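Local atomic coordinates of gamma-glutamyltranspeptidase (Streptomyces lincolnensis, PDB entry 6J3A), a protein that probably acts as an Ntn-type transferase or hydrolase of the gamma-glutamyltranspeptidase family, related to the LmbA enzymes. Residues A202-R205 with E206-I209; Q208-A211 with A212-V215; G355-G358 with G359-A362. All coordinates share one frame; numbering follows the deposited sequence.

How the contacts relate
Contacts 1 and 2 follow each other on helix 205-217: contact 1 forms the cap and first turn at its N-terminal end, and contact 2 takes over at Gln208 and Ile209, which both share, and runs on along the helix. Their centres lie about 8 Å apart, and Ala202 of the preceding loop packs on Ala211. Contact 3 comes later, in the loop between helix 334-341 and strand 424-428, with its centre about 50 Å from that of contact 1 and about 45 Å from that of contact 2. All three are local; the first two lie on one helix that packs against helices 111-122 and 186-200, while the third folds a distant surface loop.

Contact 1 of 3, residues A202-R205 with E206-I209; sequences AGDR and EAQI
Arg205 and Glu206, adjacent at the start of helix 205-217, join in a salt bridge. Arg205 CB lies 3.1 Å from Glu206 N, and CG, anti to its own backbone N (chi1 176°), passes the same nitrogen before the chain bends at chi2. Arg205 CD passes 3.4 Å from Glu206 OE1, and NH1 then reaches the same oxygen at 2.7 Å. The carboxylate oxygen lies close to the guanidinium plane and takes the N-H on its anti side, 27° out of the carboxylate plane. Over one guanidinium face sits Ile209 CD1, 4.1 Å from Arg205 CZ, so the cation rests on an aliphatic tip one helical turn away. NH2 donates to Leu119 O, and weaker bonds from NE and NH1 go to Lys125 O and Arg120 O.

Asp204 is the N-cap. Asp204 OD1 accepts from Ala207 N at 3.2 Å, met from above the carboxylate plane, and its carbonyl O accepts from Gln208 N at 3.1 Å. Asp204 OD2 comes within 3.4 Å of Glu206 OE2, like charges that Arg205 and the helix N-terminus probably ease. A water donates to both Arg205 O and Gln208 OE1.

Gly203 leaves helical angles with positive phi, turning the chain from helix 186-200 into the new one. Gln208 NE2 reaches back to Ala200 O at the end of that helix, while Ile209 packs on Met116 and Leu119 of helix 111-122.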
# COMPACT_ATOMS: atom_id res chain seq x y z
N ALA A 202 -35.32 -1.19 17.27
CA ALA A 202 -35.64 -2.61 17.23
C ALA A 202 -35.20 -3.40 18.47
O ALA A 202 -35.76 -4.47 18.75
CB ALA A 202 -35.06 -3.24 15.98
N GLY A 203 -34.19 -2.90 19.18
CA GLY A 203 -33.75 -3.50 20.44
C GLY A 203 -32.24 -3.62 20.58
O GLY A 203 -31.51 -2.66 20.32
N ASP A 204 -31.79 -4.79 21.02
CA ASP A 204 -30.36 -5.08 21.12
C ASP A 204 -29.71 -5.23 19.73
O ASP A 204 -30.38 -5.37 18.71
CB ASP A 204 -30.09 -6.32 22.01
CG ASP A 204 -30.42 -7.64 21.34
OD1 ASP A 204 -31.24 -7.66 20.40
OD2 ASP A 204 -29.86 -8.67 21.76
N ARG A 205 -28.38 -5.18 19.74
CA ARG A 205 -27.56 -5.23 18.54
C ARG A 205 -28.01 -6.28 17.49
O ARG A 205 -28.11 -5.96 16.30
CB ARG A 205 -26.11 -5.47 18.97
CG ARG A 205 -25.10 -5.66 17.86
CD ARG A 205 -23.99 -6.60 18.29
NE ARG A 205 -23.18 -6.86 17.11
CZ ARG A 205 -23.16 -7.96 16.37
NH1 ARG A 205 -23.87 -9.06 16.65
NH2 ARG A 205 -22.36 -7.96 15.30
N GLU A 206 -28.28 -7.50 17.94
CA GLU A 206 -28.68 -8.60 17.04
C GLU A 206 -30.08 -8.39 16.47
O GLU A 206 -30.35 -8.78 15.33
CB GLU A 206 -28.65 -9.96 17.77
CG GLU A 206 -27.26 -10.57 17.98
CD GLU A 206 -26.45 -9.90 19.09
OE1 GLU A 206 -25.22 -9.72 18.91
OE2 GLU A 206 -27.02 -9.54 20.15
N ALA A 207 -30.97 -7.80 17.26
CA ALA A 207 -32.34 -7.54 16.84
C ALA A 207 -32.38 -6.49 15.73
O ALA A 207 -33.25 -6.55 14.86
CB ALA A 207 -33.19 -7.09 18.02
N GLN A 208 -31.45 -5.54 15.79
CA GLN A 208 -31.35 -4.46 14.81
C GLN A 208 -30.99 -4.99 13.44
O GLN A 208 -31.55 -4.56 12.43
CB GLN A 208 -30.29 -3.44 15.22
CG GLN A 208 -30.61 -2.69 16.50
CD GLN A 208 -29.63 -1.57 16.81
OE1 GLN A 208 -28.41 -1.75 16.73
NE2 GLN A 208 -30.16 -0.42 17.18
N ILE A 209 -30.03 -5.92 13.43
CA ILE A 209 -29.60 -6.59 12.21
C ILE A 209 -30.73 -7.46 11.65
O ILE A 209 -30.99 -7.45 10.46
CB ILE A 209 -28.31 -7.41 12.47
CG1 ILE A 209 -27.13 -6.47 12.72
CG2 ILE A 209 -27.97 -8.30 11.29
CD1 ILE A 209 -26.02 -7.08 13.55
O HOH W 1 -26.93 -3.59 15.36

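Contact 2 of 3, residues Q208-A211 with A212-V215; sequences QIEA and AREV
Glu210 and Arg213, three residues apart on the alpha-helix 205-217, form a salt bridge along its flank. Glu210 OE2 lies 3.0 Å from Arg213 NH1, and the other oxygen, OE1, accepts a weak hydrogen bond from the same NH1 at 3.3 Å. A single nitrogen therefore serves both carboxylate oxygens, in place of the side-by-side pairing in which two nitrogens meet two oxygens; the carboxylate and guanidinium planes are turned 76° apart. Arg213 reaches this position by a bend at chi3 (72°), which brings NH1 back toward Glu210, while its CD passes 3.7 Å from Glu210 OE2. Nearer the backbone, Arg213 CG rests 3.2 Å from Ile209 O.

Further direct partners from helix 111-122 position the pair: Arg213 NE makes a salt bridge with Asp113 and Glu210 OE1 one with Arg120, so the two acids and two arginines form a connected charge network, in which the Glu210 carboxylate probably offsets the closeness of Arg213 NH1 to Arg120 NH1. A leucine in place of Arg213 would probably leave Asp113 without this salt-bridge mate and Glu210 held by Arg120 but without its partner on the helix.

On another flank Ala211 and Ala212 lie against Val199 of helix 186-200, Ala212 also touches Leu195, and Glu214 turns to Arg217 further along its own helix. The backbone continues the regular helical pattern, with Val215 N donating to Ala211 O at 3.0 Å, and Val215 CG2 settles 3.4 Å from that same oxygen.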
# COMPACT_ATOMS: atom_id res chain seq x y z
N GLN A 208 -31.45 -5.54 15.79
CA GLN A 208 -31.35 -4.46 14.81
C GLN A 208 -30.99 -4.99 13.44
O GLN A 208 -31.55 -4.56 12.43
CB GLN A 208 -30.29 -3.44 15.22
CG GLN A 208 -30.61 -2.69 16.50
CD GLN A 208 -29.63 -1.57 16.81
OE1 GLN A 208 -28.41 -1.75 16.73
NE2 GLN A 208 -30.16 -0.42 17.18
N ILE A 209 -30.03 -5.92 13.43
CA ILE A 209 -29.60 -6.59 12.21
C ILE A 209 -30.73 -7.46 11.65
O ILE A 209 -30.99 -7.45 10.46
CB ILE A 209 -28.31 -7.41 12.47
CG1 ILE A 209 -27.13 -6.47 12.72
CG2 ILE A 209 -27.97 -8.30 11.29
CD1 ILE A 209 -26.02 -7.08 13.55
N GLU A 210 -31.40 -8.20 12.53
CA GLU A 210 -32.54 -9.04 12.14
C GLU A 210 -33.71 -8.22 11.58
O GLU A 210 -34.33 -8.62 10.59
CB GLU A 210 -33.00 -9.89 13.33
CG GLU A 210 -33.87 -11.09 12.96
CD GLU A 210 -33.14 -12.13 12.14
OE1 GLU A 210 -31.99 -12.49 12.50
OE2 GLU A 210 -33.71 -12.60 11.14
N ALA A 211 -33.99 -7.08 12.21
CA ALA A 211 -34.99 -6.12 11.68
C ALA A 211 -34.59 -5.56 10.32
O ALA A 211 -35.44 -5.41 9.44
CB ALA A 211 -35.21 -4.98 12.66
N ALA A 212 -33.30 -5.27 10.15
CA ALA A 212 -32.75 -4.84 8.86
C ALA A 212 -32.88 -5.91 7.77
O ALA A 212 -33.09 -5.58 6.60
CB ALA A 212 -31.29 -4.45 9.02
N ARG A 213 -32.75 -7.17 8.15
CA ARG A 213 -32.94 -8.27 7.21
C ARG A 213 -34.37 -8.25 6.65
O ARG A 213 -34.57 -8.47 5.47
CB ARG A 213 -32.67 -9.62 7.86
CG ARG A 213 -31.25 -9.81 8.35
CD ARG A 213 -31.11 -11.16 9.02
NE ARG A 213 -31.16 -12.24 8.05
CZ ARG A 213 -31.35 -13.52 8.34
NH1 ARG A 213 -31.53 -13.93 9.60
NH2 ARG A 213 -31.37 -14.42 7.36
N GLU A 214 -35.33 -7.95 7.53
CA GLU A 214 -36.73 -7.87 7.15
C GLU A 214 -37.10 -6.62 6.36
O GLU A 214 -38.03 -6.66 5.54
CB GLU A 214 -37.61 -7.97 8.40
CG GLU A 214 -37.52 -9.32 9.09
CD GLU A 214 -37.92 -10.50 8.20
OE1 GLU A 214 -37.34 -11.59 8.38
OE2 GLU A 214 -38.81 -10.33 7.32
N VAL A 215 -36.39 -5.52 6.59
CA VAL A 215 -36.55 -4.31 5.77
C VAL A 215 -36.12 -4.57 4.33
O VAL A 215 -36.80 -4.14 3.39
CB VAL A 215 -35.79 -3.12 6.38
CG1 VAL A 215 -35.76 -1.93 5.43
CG2 VAL A 215 -36.45 -2.71 7.69

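Contact 3 of 3, residues G355-G358 with G359-A362; sequences GSPG and GRTA
Two overlapping beta turns reverse the chain here, a type II turn over Ser356 to Gly359 followed at once by a type I' turn over Pro357 to Arg360. In the first, Pro357 and Gly358 are the corner residues, and Gly359 N donates to Ser356 O at 3.0 Å, from above the carbonyl plane. In the second, Gly358 and Gly359 take the corners, and Arg360 N donates to Pro357 O at 3.2 Å, again from above the plane. Both glycines have positive phi, and at Gly359 a CB would run into the carbonyl oxygen of Gly358.

A side-chain bond ties the two arms together across the mouth of the double turn. Ser356 OG donates to Arg360 O at 2.9 Å; with OG beside the backbone N (chi1 -84°), the hydroxyl is set over the returning arm of the loop. Ser356 CA also approaches that oxygen, at 3.3 Å, in a CA-H...O contact, so one carbonyl is met by both backbone and side chain of the serine. Farther along, Ala362 CB lies 4.0 Å from Gly355 O.

Arg360 folds back over the turn. Its chain bends at chi3, Arg360 CB passes 3.4 Å from Pro357 O, and the guanidinium presents its edge to this oxygen. Arg360 NH2 forms a salt bridge with Glu330 of helix 328-331.

The loop lies at the surface against helix 299-319. Asp315 accepts from Gly355 N, and Trp319 donates to Gly355 O while its side chain packs on Pro357, Arg360 and Ala362; Pro357 also touches Pro327 and Leu331 of helix 328-331.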
# COMPACT_ATOMS: atom_id res chain seq x y z
N GLY A 355 -15.29 -35.61 -18.29
CA GLY A 355 -15.13 -37.01 -17.94
C GLY A 355 -16.41 -37.64 -17.46
O GLY A 355 -17.49 -37.02 -17.48
N SER A 356 -16.26 -38.88 -17.00
CA SER A 356 -17.34 -39.76 -16.61
C SER A 356 -17.24 -40.25 -15.15
O SER A 356 -17.04 -41.44 -14.90
CB SER A 356 -17.40 -40.95 -17.58
OG SER A 356 -18.14 -40.60 -18.74
N PRO A 357 -17.41 -39.32 -14.17
CA PRO A 357 -17.43 -39.71 -12.75
C PRO A 357 -18.44 -40.82 -12.45
O PRO A 357 -19.63 -40.63 -12.67
CB PRO A 357 -17.84 -38.42 -12.03
CG PRO A 357 -18.45 -37.56 -13.07
CD PRO A 357 -17.71 -37.88 -14.33
N GLY A 358 -17.93 -41.96 -11.99
CA GLY A 358 -18.77 -43.11 -11.62
C GLY A 358 -19.44 -43.80 -12.78
O GLY A 358 -20.48 -44.44 -12.60
N GLY A 359 -18.85 -43.67 -13.97
CA GLY A 359 -19.46 -44.16 -15.20
C GLY A 359 -20.57 -43.31 -15.81
O GLY A 359 -21.07 -43.64 -16.89
N ARG A 360 -20.96 -42.22 -15.15
CA ARG A 360 -22.05 -41.36 -15.63
C ARG A 360 -21.68 -40.70 -16.96
O ARG A 360 -20.53 -40.28 -17.14
CB ARG A 360 -22.42 -40.29 -14.60
CG ARG A 360 -23.23 -40.82 -13.42
CD ARG A 360 -23.78 -39.69 -12.54
NE ARG A 360 -23.76 -40.05 -11.12
CZ ARG A 360 -22.66 -40.21 -10.39
NH1 ARG A 360 -22.76 -40.55 -9.11
NH2 ARG A 360 -21.44 -40.06 -10.92
N THR A 361 -22.64 -40.64 -17.88
CA THR A 361 -22.43 -40.03 -19.19
C THR A 361 -22.66 -38.53 -19.05
O THR A 361 -23.66 -38.10 -18.47
CB THR A 361 -23.40 -40.57 -20.26
OG1 THR A 361 -23.42 -42.01 -20.20
CG2 THR A 361 -22.97 -40.13 -21.67
N ALA A 362 -21.73 -37.76 -19.61
CA ALA A 362 -21.77 -36.30 -19.55
C ALA A 362 -22.81 -35.76 -20.52
O ALA A 362 -22.76 -36.07 -21.72
CB ALA A 362 -20.40 -35.74 -19.88